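Local atomic coordinates of TCP pilus virulence regulatory protein (Vibrio cholerae, PDB entry 4MLO), a protein that probably activates transcription of virulence genes by binding DNA as an AraC-family regulator, and holds palmitoleic acid in an internal pocket. Residues I27-M32 against I86-I91; W34-I39 against N78-V83; L60-S65 against F163-L168. All coordinates share one frame; numbering follows the deposited sequence.

All three contacts use neighbouring strands of one antiparallel sheet in the cupin-like part of the chain, and they illustrate how chemistry follows position. Interactions 1 and 2 share strand 31-35 and both reach the palmitoleic acid, one through a lysine ammonium group and the other through valine methyls. Interaction 2 is ordinary strand pairing, buried at one end and fraying into an exposed carboxylate network. Interaction 1 lies where the paired strand 79-86 gives way to a helix; there two acidic groups and waters border an apolar base. Interaction 3, the buried contact, touches interaction 1 and joins the strand next door, 57-61, to an interhelical linker through an aromatic ring, and its Leu61 also borders the acid.

Interaction 1 (I27-M32 against I86-I91); sequences INDYKM and ISDSFI. With PAM (palmitoleic acid), chain E.
The ring of Tyr30 is crossed by Ile91 at about a right angle, Ile91 CG1 coming to 3.8 Å from Tyr30 CD1 and Ile91 CG2 lying nearer Tyr30 CE1, while the ring of Phe163 meets the same tyrosine with the planes inclined at about 60°. The other flat groups are two carboxylates, Asp29 and Asp88, whose planes are 62° apart. Their OD1 atoms lie 2.7 Å apart, a pairing of acceptors that would be expected to raise the proton affinity of one of them. Lys63 forms a salt bridge with Asp88 and probably offsets part of this repulsion; water 2 donates to Asp29 OD1 and accepts from Asp88 N at 2.9 Å. Water 1 accepts from Tyr30 N and lies in hydrogen-bonding reach of both Ile86 O (2.6 Å) and Asp29 OD1, bridging the two backbones. One direct bond joins them, Ile86 N to Tyr30 O, 2.9 Å long and nearly straight at 170°. Farther along the strand, Met32 SD lies 4.0 Å from Ile86 CD1. CB of Lys31 points away from 86-91, and its NZ donates to O2 of the palmitoleic acid at 2.9 Å and also bonds Thr85. The contact thus sits where strand 79-86 passes into helix 88-93, with Ser87 as N-cap; helix 141-159 packs against Met32 and Ile86, strand 57-61 flanks Met32, and Tyr30 OH bonds Thr165 N in the loop before helix 170-180.

Interaction 2 (W34-I39 against N78-V83); sequences WIDSGI and NINVSV. With PAM (palmitoleic acid), chain E.
Trp34 and Ser82 form a hydrogen-bonded pair of the antiparallel sheet in this cupin-like domain, and Ile35 and Val81 the non-hydrogen-bonded pair beside it. This end is closely packed. Ser82 N donates to Trp34 O at 2.9 Å and Trp34 N returns the bond to Ser82 O. CG of Trp34 stands between its backbone N and carbonyl carbon (chi1 66°), and the indole beyond it takes a CH-pi contact from Ser82 CB, over one face of the six-membered ring, 4.1 Å from its centroid; helix 121-131 also packs there. Ile35 CB meets Ile79 CG2 at 3.6 Å on the other face of the sheet, where Val81 CG1 and Val83 CG2 touch the palmitoleic acid chain, the latter 3.8 Å from its C7.

Toward Asp36 the pairing loosens. Asp36 N still donates to Asn80 O, but bent to 131°. Water 3 links the two regions, hydrogen-bonded to Trp34 O, Asn80 O and Ser82 OG. The exposed Asp36 carboxylate supplies further polar ties: Asn80 ND2 reaches its OD2 weakly at 3.2 Å. Asp36 OD1 is gripped from opposite faces of the carboxylate plane, by Ser37 OG at 2.9 Å and by Asn80 N at 3.0 Å.

Interaction 3 (L60-S65 against F163-L168); sequences LLKKNS and FITDDL
Phe163 packs its ring against the end of strand 57-61 just where the chain enters a type II beta turn, Lys62 to Ser65; the phenylalanine belongs to the linker between helices 141-159 and 170-180. Apolar contacts dominate. CG of Phe163 is anti to the backbone N (chi1 -176°), and the ring beyond it is crossed by Leu60 at about a right angle. Leu60 CD2 makes a CH-pi contact over one face, 4.2 Å from the ring centroid, while Leu60 CB touches Phe163 CE2 at 3.7 Å. At the edge, the same CE2 meets the carbonyl carbon of Leu61. Leu61 itself turns its CB away and borders the palmitoleic acid, so the linker packs on the back of a pocket strand. Phe152 of helix 141-159 and Leu115 of strand 114-118 add to this buried cluster.

Other contacts set aliphatic carbon beside oxygen: Lys62 CG lies 3.5 Å from Phe163 O, and Lys62 CD is equally near Thr165 OG1.

The polar link between the segments runs through water 4, which donates to Lys63 O at 2.6 Å and is hydrogen-bonded to Thr165 OG1 at 2.7 Å.

Bonds internal to each segment hold its shape. Asp166 OD2 accepts from Leu168 N in an Asx turn. In the beta turn Lys62 O accepts twice from Ser65, from N at 3.2 Å and from OG, in the carbonyl plane, at 2.6 Å.

Interaction 1 (I27-M32 against I86-I91)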
loop_
_atom_site.group_PDB
_atom_site.type_symbol
_atom_site.label_atom_id
_atom_site.label_comp_id
_atom_site.label_asym_id
_atom_site.label_seq_id
_atom_site.Cartn_x
_atom_site.Cartn_y
_atom_site.Cartn_z
ATOM N N ILE A 27 -1.998 -1.038 4.118
ATOM C CA ILE A 27 -1.957 -0.724 2.694
ATOM C C ILE A 27 -3.413 -0.718 2.240
ATOM O O ILE A 27 -4.025 -1.771 2.061
ATOM C CB ILE A 27 -1.105 -1.720 1.913
ATOM C CG1 ILE A 27 0.324 -1.747 2.469
ATOM C CG2 ILE A 27 -1.094 -1.348 0.472
ATOM C CD1 ILE A 27 1.036 -0.392 2.467
ATOM N N ASN A 28 -3.977 0.484 2.041
ATOM C CA ASN A 28 -5.407 0.656 1.779
ATOM C C ASN A 28 -5.785 0.242 0.368
ATOM O O ASN A 28 -6.932 -0.149 0.114
ATOM C CB ASN A 28 -5.800 2.115 1.991
ATOM C CG ASN A 28 -7.286 2.315 1.906
ATOM O OD1 ASN A 28 -7.996 1.849 2.767
ATOM N ND2 ASN A 28 -7.763 2.984 0.856
ATOM N N ASP A 29 -4.843 0.366 -0.565
ATOM C CA ASP A 29 -5.017 0.030 -1.973
ATOM C C ASP A 29 -3.686 -0.489 -2.500
ATOM O O ASP A 29 -2.640 -0.212 -1.924
ATOM C CB ASP A 29 -5.449 1.248 -2.793
ATOM C CG ASP A 29 -6.930 1.523 -2.649
ATOM O OD1 ASP A 29 -7.733 0.635 -3.019
ATOM O OD2 ASP A 29 -7.278 2.598 -2.143
ATOM N N TYR A 30 -3.718 -1.251 -3.593
ATOM C CA TYR A 30 -2.490 -1.789 -4.166
ATOM C C TYR A 30 -1.528 -0.658 -4.494
ATOM O O TYR A 30 -1.943 0.387 -4.997
ATOM C CB TYR A 30 -2.774 -2.602 -5.434
ATOM C CG TYR A 30 -3.515 -3.851 -5.141
ATOM C CD1 TYR A 30 -4.894 -3.895 -5.247
ATOM C CD2 TYR A 30 -2.846 -4.977 -4.692
ATOM C CE1 TYR A 30 -5.603 -5.074 -4.922
ATOM C CE2 TYR A 30 -3.533 -6.155 -4.384
ATOM C CZ TYR A 30 -4.906 -6.181 -4.502
ATOM O OH TYR A 30 -5.588 -7.326 -4.184
ATOM N N LYS A 31 -0.243 -0.850 -4.155
ATOM C CA LYS A 31 0.773 0.189 -4.361
ATOM C C LYS A 31 1.991 -0.369 -5.074
ATOM O O LYS A 31 2.354 -1.532 -4.916
ATOM C CB LYS A 31 1.230 0.827 -3.027
ATOM C CG LYS A 31 0.188 1.768 -2.465
ATOM C CD LYS A 31 0.611 2.370 -1.166
ATOM C CE LYS A 31 -0.558 3.034 -0.495
ATOM N NZ LYS A 31 -0.835 4.340 -1.126
ATOM N N MET A 32 2.648 0.497 -5.842
ATOM C CA MET A 32 3.910 0.172 -6.480
ATOM C C MET A 32 4.822 1.364 -6.245
ATOM O O MET A 32 4.357 2.506 -6.284
ATOM C CB MET A 32 3.738 -0.097 -7.975
ATOM C CG MET A 32 2.785 -1.243 -8.278
ATOM S SD MET A 32 2.330 -1.384 -10.048
ATOM C CE MET A 32 3.894 -1.882 -10.740
ATOM N N ILE A 86 -3.165 2.282 -6.818
ATOM C CA ILE A 86 -4.045 1.827 -7.894
ATOM C C ILE A 86 -5.458 1.703 -7.349
ATOM O O ILE A 86 -5.684 0.985 -6.366
ATOM C CB ILE A 86 -3.577 0.478 -8.462
ATOM C CG1 ILE A 86 -2.107 0.537 -8.873
ATOM C CG2 ILE A 86 -4.417 0.105 -9.664
ATOM C CD1 ILE A 86 -1.532 -0.794 -9.227
ATOM N N SER A 87 -6.419 2.357 -8.011
ATOM C CA SER A 87 -7.790 2.364 -7.511
ATOM C C SER A 87 -8.433 0.982 -7.593
ATOM O O SER A 87 -8.104 0.155 -8.452
ATOM C CB SER A 87 -8.642 3.371 -8.295
ATOM O OG SER A 87 -8.923 2.920 -9.600
ATOM N N ASP A 88 -9.368 0.740 -6.673
ATOM C CA ASP A 88 -10.127 -0.500 -6.698
ATOM C C ASP A 88 -10.860 -0.645 -8.025
ATOM O O ASP A 88 -10.965 -1.749 -8.573
ATOM C CB ASP A 88 -11.120 -0.535 -5.535
ATOM C CG ASP A 88 -10.445 -0.679 -4.172
ATOM O OD1 ASP A 88 -9.355 -1.293 -4.106
ATOM O OD2 ASP A 88 -11.016 -0.194 -3.155
ATOM N N SER A 89 -11.363 0.461 -8.567
ATOM C CA SER A 89 -12.103 0.363 -9.827
ATOM C C SER A 89 -11.205 -0.118 -10.974
ATOM O O SER A 89 -11.635 -0.914 -11.814
ATOM C CB SER A 89 -12.775 1.703 -10.153
ATOM O OG SER A 89 -11.843 2.741 -10.411
ATOM N N PHE A 90 -9.942 0.314 -11.006
ATOM C CA PHE A 90 -9.040 -0.190 -12.035
ATOM C C PHE A 90 -8.749 -1.670 -11.822
ATOM O O PHE A 90 -8.773 -2.456 -12.779
ATOM C CB PHE A 90 -7.731 0.609 -12.078
ATOM C CG PHE A 90 -6.762 0.097 -13.126
ATOM C CD1 PHE A 90 -5.782 -0.826 -12.798
ATOM C CD2 PHE A 90 -6.871 0.497 -14.461
ATOM C CE1 PHE A 90 -4.904 -1.325 -13.767
ATOM C CE2 PHE A 90 -6.010 0.004 -15.428
ATOM C CZ PHE A 90 -5.020 -0.915 -15.085
ATOM N N ILE A 91 -8.508 -2.080 -10.568
ATOM C CA ILE A 91 -8.266 -3.494 -10.282
ATOM C C ILE A 91 -9.463 -4.329 -10.719
ATOM O O ILE A 91 -9.305 -5.382 -11.347
ATOM C CB ILE A 91 -7.943 -3.684 -8.785
ATOM C CG1 ILE A 91 -6.668 -2.924 -8.411
ATOM C CG2 ILE A 91 -7.808 -5.134 -8.438
ATOM C CD1 ILE A 91 -5.375 -3.391 -9.119
HETATM C C1 PAM E . 1.646 6.842 0.627
HETATM O O1 PAM E . 1.959 7.593 -0.336
HETATM O O2 PAM E . 0.619 6.125 0.589
HETATM C C2 PAM E . 2.492 6.807 1.870
HETATM C C3 PAM E . 3.017 5.393 2.169
HETATM C C4 PAM E . 3.872 4.905 1.003
HETATM C C5 PAM E . 4.490 3.535 1.258
HETATM C C6 PAM E . 5.205 3.013 0.013
HETATM C C7 PAM E . 6.379 3.893 -0.415
HETATM C C8 PAM E . 7.516 3.815 0.589
HETATM C C9 PAM E . 8.673 4.741 0.228
HETATM C C10 PAM E . 8.646 6.068 0.398
HETATM C C11 PAM E . 7.427 6.801 0.933
HETATM C C12 PAM E . 7.781 8.054 1.735
HETATM C C13 PAM E . 6.534 8.484 2.511
HETATM C C14 PAM E . 6.791 9.405 3.687
HETATM C C15 PAM E . 7.741 8.790 4.706
HETATM C C16 PAM E . 7.538 9.365 6.086
HETATM O O HOH W 1 -6.633 -1.002 -4.902
HETATM O O HOH W 2 -9.543 2.469 -4.397
#

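Interaction 2 (W34-I39 against N78-V83)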
loop_
_atom_site.group_PDB
_atom_site.type_symbol
_atom_site.label_atom_id
_atom_site.label_comp_id
_atom_site.label_asym_id
_atom_site.label_seq_id
_atom_site.Cartn_x
_atom_site.Cartn_y
_atom_site.Cartn_z
ATOM N N TRP A 34 9.172 2.918 -6.605
ATOM C CA TRP A 34 10.545 2.759 -7.072
ATOM C C TRP A 34 11.250 4.101 -6.980
ATOM O O TRP A 34 10.616 5.159 -6.967
ATOM C CB TRP A 34 10.604 2.229 -8.508
ATOM C CG TRP A 34 10.053 3.179 -9.507
ATOM C CD1 TRP A 34 10.759 4.066 -10.262
ATOM C CD2 TRP A 34 8.675 3.352 -9.871
ATOM N NE1 TRP A 34 9.904 4.793 -11.057
ATOM C CE2 TRP A 34 8.624 4.364 -10.845
ATOM C CE3 TRP A 34 7.477 2.760 -9.453
ATOM C CZ2 TRP A 34 7.430 4.788 -11.421
ATOM C CZ3 TRP A 34 6.292 3.184 -10.030
ATOM C CH2 TRP A 34 6.281 4.198 -10.998
ATOM N N ILE A 35 12.577 4.039 -6.930
ATOM C CA ILE A 35 13.423 5.225 -6.867
ATOM C C ILE A 35 13.830 5.618 -8.284
ATOM O O ILE A 35 13.860 4.782 -9.196
ATOM C CB ILE A 35 14.646 4.960 -5.959
ATOM C CG1 ILE A 35 15.576 3.900 -6.567
ATOM C CG2 ILE A 35 14.185 4.547 -4.549
ATOM C CD1 ILE A 35 16.836 3.627 -5.748
ATOM N N ASP A 36 14.135 6.907 -8.491
ATOM C CA ASP A 36 14.389 7.400 -9.842
ATOM C C ASP A 36 15.865 7.405 -10.208
ATOM O O ASP A 36 16.203 7.669 -11.368
ATOM C CB ASP A 36 13.827 8.813 -10.010
ATOM C CG ASP A 36 14.632 9.854 -9.258
ATOM O OD1 ASP A 36 15.387 9.497 -8.323
ATOM O OD2 ASP A 36 14.490 11.043 -9.590
ATOM N N SER A 37 16.742 7.115 -9.258
ATOM C CA SER A 37 18.176 7.246 -9.471
ATOM C C SER A 37 18.881 6.687 -8.251
ATOM O O SER A 37 18.290 6.542 -7.173
ATOM C CB SER A 37 18.587 8.701 -9.703
ATOM O OG SER A 37 18.275 9.495 -8.574
ATOM N N GLY A 38 20.145 6.373 -8.438
ATOM C CA GLY A 38 20.954 5.919 -7.351
ATOM C C GLY A 38 20.536 4.543 -6.866
ATOM O O GLY A 38 19.913 3.747 -7.577
ATOM N N ILE A 39 20.897 4.278 -5.615
ATOM C CA ILE A 39 20.688 2.991 -4.972
ATOM C C ILE A 39 20.052 3.250 -3.616
ATOM O O ILE A 39 20.284 4.285 -2.988
ATOM C CB ILE A 39 22.011 2.207 -4.813
ATOM C CG1 ILE A 39 22.659 1.957 -6.173
ATOM C CG2 ILE A 39 21.780 0.884 -4.091
ATOM C CD1 ILE A 39 21.869 1.030 -7.086
ATOM N N ASN A 78 19.892 13.864 -3.803
ATOM C CA ASN A 78 18.476 13.584 -3.605
ATOM C C ASN A 78 18.019 12.464 -4.531
ATOM O O ASN A 78 18.365 12.430 -5.712
ATOM C CB ASN A 78 17.636 14.836 -3.858
ATOM C CG ASN A 78 16.122 14.558 -3.783
ATOM O OD1 ASN A 78 15.526 14.593 -2.704
ATOM N ND2 ASN A 78 15.503 14.286 -4.935
ATOM N N ILE A 79 17.240 11.539 -3.972
ATOM C CA ILE A 79 16.511 10.521 -4.723
ATOM C C ILE A 79 15.042 10.893 -4.652
ATOM O O ILE A 79 14.574 11.376 -3.615
ATOM C CB ILE A 79 16.726 9.116 -4.125
ATOM C CG1 ILE A 79 18.147 8.619 -4.403
ATOM C CG2 ILE A 79 15.697 8.128 -4.667
ATOM C CD1 ILE A 79 18.473 7.337 -3.642
ATOM N N ASN A 80 14.323 10.673 -5.745
ATOM C CA ASN A 80 12.873 10.788 -5.757
ATOM C C ASN A 80 12.267 9.400 -5.729
ATOM O O ASN A 80 12.603 8.550 -6.571
ATOM C CB ASN A 80 12.380 11.551 -6.985
ATOM C CG ASN A 80 12.814 13.004 -6.963
ATOM O OD1 ASN A 80 12.812 13.640 -5.914
ATOM N ND2 ASN A 80 13.215 13.522 -8.115
ATOM N N VAL A 81 11.340 9.182 -4.794
ATOM C CA VAL A 81 10.605 7.919 -4.709
ATOM C C VAL A 81 9.212 8.139 -5.277
ATOM O O VAL A 81 8.418 8.914 -4.732
ATOM C CB VAL A 81 10.526 7.399 -3.266
ATOM C CG1 VAL A 81 9.976 5.978 -3.239
ATOM C CG2 VAL A 81 11.893 7.442 -2.615
ATOM N N SER A 82 8.904 7.422 -6.362
ATOM C CA SER A 82 7.598 7.499 -6.979
ATOM C C SER A 82 6.726 6.391 -6.422
ATOM O O SER A 82 7.180 5.253 -6.273
ATOM C CB SER A 82 7.710 7.361 -8.499
ATOM O OG SER A 82 8.502 8.392 -9.049
ATOM N N VAL A 83 5.464 6.729 -6.149
ATOM C CA VAL A 83 4.499 5.805 -5.554
ATOM C C VAL A 83 3.214 5.873 -6.368
ATOM O O VAL A 83 2.576 6.928 -6.430
ATOM C CB VAL A 83 4.208 6.165 -4.090
ATOM C CG1 VAL A 83 3.224 5.142 -3.448
ATOM C CG2 VAL A 83 5.480 6.243 -3.310
HETATM C C1 PAM E . 1.646 6.842 0.627
HETATM O O1 PAM E . 1.959 7.593 -0.336
HETATM O O2 PAM E . 0.619 6.125 0.589
HETATM C C2 PAM E . 2.492 6.807 1.870
HETATM C C3 PAM E . 3.017 5.393 2.169
HETATM C C4 PAM E . 3.872 4.905 1.003
HETATM C C5 PAM E . 4.490 3.535 1.258
HETATM C C6 PAM E . 5.205 3.013 0.013
HETATM C C7 PAM E . 6.379 3.893 -0.415
HETATM C C8 PAM E . 7.516 3.815 0.589
HETATM C C9 PAM E . 8.673 4.741 0.228
HETATM C C10 PAM E . 8.646 6.068 0.398
HETATM C C11 PAM E . 7.427 6.801 0.933
HETATM C C12 PAM E . 7.781 8.054 1.735
HETATM C C13 PAM E . 6.534 8.484 2.511
HETATM C C14 PAM E . 6.791 9.405 3.687
HETATM C C15 PAM E . 7.741 8.790 4.706
HETATM C C16 PAM E . 7.538 9.365 6.086
HETATM O O HOH W 3 10.769 7.325 -9.001
#

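Interaction 3 (L60-S65 against F163-L168)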
loop_
_atom_site.group_PDB
_atom_site.type_symbol
_atom_site.label_atom_id
_atom_site.label_comp_id
_atom_site.label_asym_id
_atom_site.label_seq_id
_atom_site.Cartn_x
_atom_site.Cartn_y
_atom_site.Cartn_z
ATOM N N LEU A 60 6.170 -3.918 -5.044
ATOM C CA LEU A 60 4.722 -3.996 -5.047
ATOM C C LEU A 60 4.253 -4.319 -3.641
ATOM O O LEU A 60 4.723 -5.291 -3.043
ATOM C CB LEU A 60 4.249 -5.074 -6.015
ATOM C CG LEU A 60 4.580 -4.853 -7.494
ATOM C CD1 LEU A 60 5.983 -5.390 -7.840
ATOM C CD2 LEU A 60 3.529 -5.463 -8.374
ATOM N N LEU A 61 3.250 -3.590 -3.167
ATOM C CA LEU A 61 2.694 -3.813 -1.831
ATOM C C LEU A 61 1.239 -4.243 -1.970
ATOM O O LEU A 61 0.440 -3.569 -2.636
ATOM C CB LEU A 61 2.795 -2.561 -0.947
ATOM C CG LEU A 61 4.205 -1.966 -0.756
ATOM C CD1 LEU A 61 4.120 -0.739 0.127
ATOM C CD2 LEU A 61 5.140 -2.991 -0.149
ATOM N N LYS A 62 0.894 -5.361 -1.333
ATOM C CA LYS A 62 -0.437 -5.942 -1.494
ATOM C C LYS A 62 -1.470 -5.204 -0.651
ATOM O O LYS A 62 -1.228 -4.845 0.508
ATOM C CB LYS A 62 -0.419 -7.420 -1.108
ATOM C CG LYS A 62 -1.681 -8.125 -1.475
ATOM C CD LYS A 62 -1.759 -9.485 -0.838
ATOM C CE LYS A 62 -0.619 -10.335 -1.232
ATOM N NZ LYS A 62 -0.852 -11.723 -0.718
ATOM N N LYS A 63 -2.643 -4.998 -1.234
ATOM C CA LYS A 63 -3.745 -4.386 -0.513
ATOM C C LYS A 63 -4.092 -5.224 0.703
ATOM O O LYS A 63 -4.062 -6.459 0.652
ATOM C CB LYS A 63 -4.964 -4.272 -1.427
ATOM C CG LYS A 63 -6.104 -3.497 -0.810
ATOM C CD LYS A 63 -7.361 -3.504 -1.684
ATOM C CE LYS A 63 -8.452 -2.710 -1.005
ATOM N NZ LYS A 63 -9.779 -2.812 -1.673
ATOM N N ASN A 64 -4.394 -4.525 1.800
ATOM C CA ASN A 64 -4.794 -5.063 3.109
ATOM C C ASN A 64 -3.633 -5.680 3.858
ATOM O O ASN A 64 -3.829 -6.293 4.900
ATOM C CB ASN A 64 -5.942 -6.074 3.013
ATOM C CG ASN A 64 -7.220 -5.435 2.537
ATOM O OD1 ASN A 64 -7.543 -4.306 2.894
ATOM N ND2 ASN A 64 -7.940 -6.138 1.679
ATOM N N SER A 65 -2.409 -5.508 3.373
ATOM C CA SER A 65 -1.288 -5.990 4.141
ATOM C C SER A 65 -0.938 -4.970 5.224
ATOM O O SER A 65 -1.325 -3.808 5.161
ATOM C CB SER A 65 -0.078 -6.253 3.240
ATOM O OG SER A 65 0.366 -5.063 2.591
ATOM N N PHE A 163 -0.880 -11.874 -5.934
ATOM C CA PHE A 163 -0.822 -10.449 -5.644
ATOM C C PHE A 163 -2.227 -9.857 -5.611
ATOM O O PHE A 163 -2.623 -9.280 -4.599
ATOM C CB PHE A 163 0.051 -9.713 -6.670
ATOM C CG PHE A 163 0.231 -8.243 -6.363
ATOM C CD1 PHE A 163 -0.226 -7.274 -7.246
ATOM C CD2 PHE A 163 0.825 -7.838 -5.168
ATOM C CE1 PHE A 163 -0.091 -5.940 -6.968
ATOM C CE2 PHE A 163 0.963 -6.472 -4.875
ATOM C CZ PHE A 163 0.515 -5.540 -5.788
ATOM N N ILE A 164 -3.013 -10.055 -6.668
ATOM C CA ILE A 164 -4.397 -9.561 -6.685
ATOM C C ILE A 164 -5.268 -10.575 -5.945
ATOM O O ILE A 164 -5.656 -11.621 -6.478
ATOM C CB ILE A 164 -4.912 -9.299 -8.102
ATOM C CG1 ILE A 164 -3.968 -8.353 -8.859
ATOM C CG2 ILE A 164 -6.349 -8.737 -8.050
ATOM C CD1 ILE A 164 -3.734 -7.008 -8.158
ATOM N N THR A 165 -5.606 -10.230 -4.717
ATOM C CA THR A 165 -6.341 -11.114 -3.824
ATOM C C THR A 165 -7.774 -11.267 -4.280
ATOM O O THR A 165 -8.346 -10.382 -4.907
ATOM C CB THR A 165 -6.310 -10.567 -2.398
ATOM O OG1 THR A 165 -4.942 -10.449 -1.982
ATOM C CG2 THR A 165 -7.024 -11.488 -1.441
ATOM N N ASP A 166 -8.359 -12.406 -3.923
ATOM C CA ASP A 166 -9.737 -12.692 -4.280
ATOM C C ASP A 166 -10.727 -11.802 -3.530
ATOM O O ASP A 166 -10.548 -11.489 -2.345
ATOM C CB ASP A 166 -10.050 -14.150 -3.990
ATOM C CG ASP A 166 -11.400 -14.542 -4.503
ATOM O OD1 ASP A 166 -11.471 -15.026 -5.648
ATOM O OD2 ASP A 166 -12.388 -14.325 -3.775
ATOM N N ASP A 167 -11.824 -11.463 -4.217
ATOM C CA ASP A 167 -12.804 -10.515 -3.689
ATOM C C ASP A 167 -13.408 -10.964 -2.362
ATOM O O ASP A 167 -13.867 -10.124 -1.586
ATOM C CB ASP A 167 -13.941 -10.311 -4.697
ATOM C CG ASP A 167 -13.502 -9.578 -5.936
ATOM O OD1 ASP A 167 -13.205 -8.367 -5.837
ATOM O OD2 ASP A 167 -13.484 -10.211 -7.014
ATOM N N LEU A 168 -13.415 -12.263 -2.087
ATOM C CA LEU A 168 -14.092 -12.826 -0.930
ATOM C C LEU A 168 -13.200 -12.963 0.300
ATOM O O LEU A 168 -13.651 -13.490 1.310
ATOM C CB LEU A 168 -14.667 -14.200 -1.293
HETATM O O HOH W 4 -5.449 -7.981 -0.985
#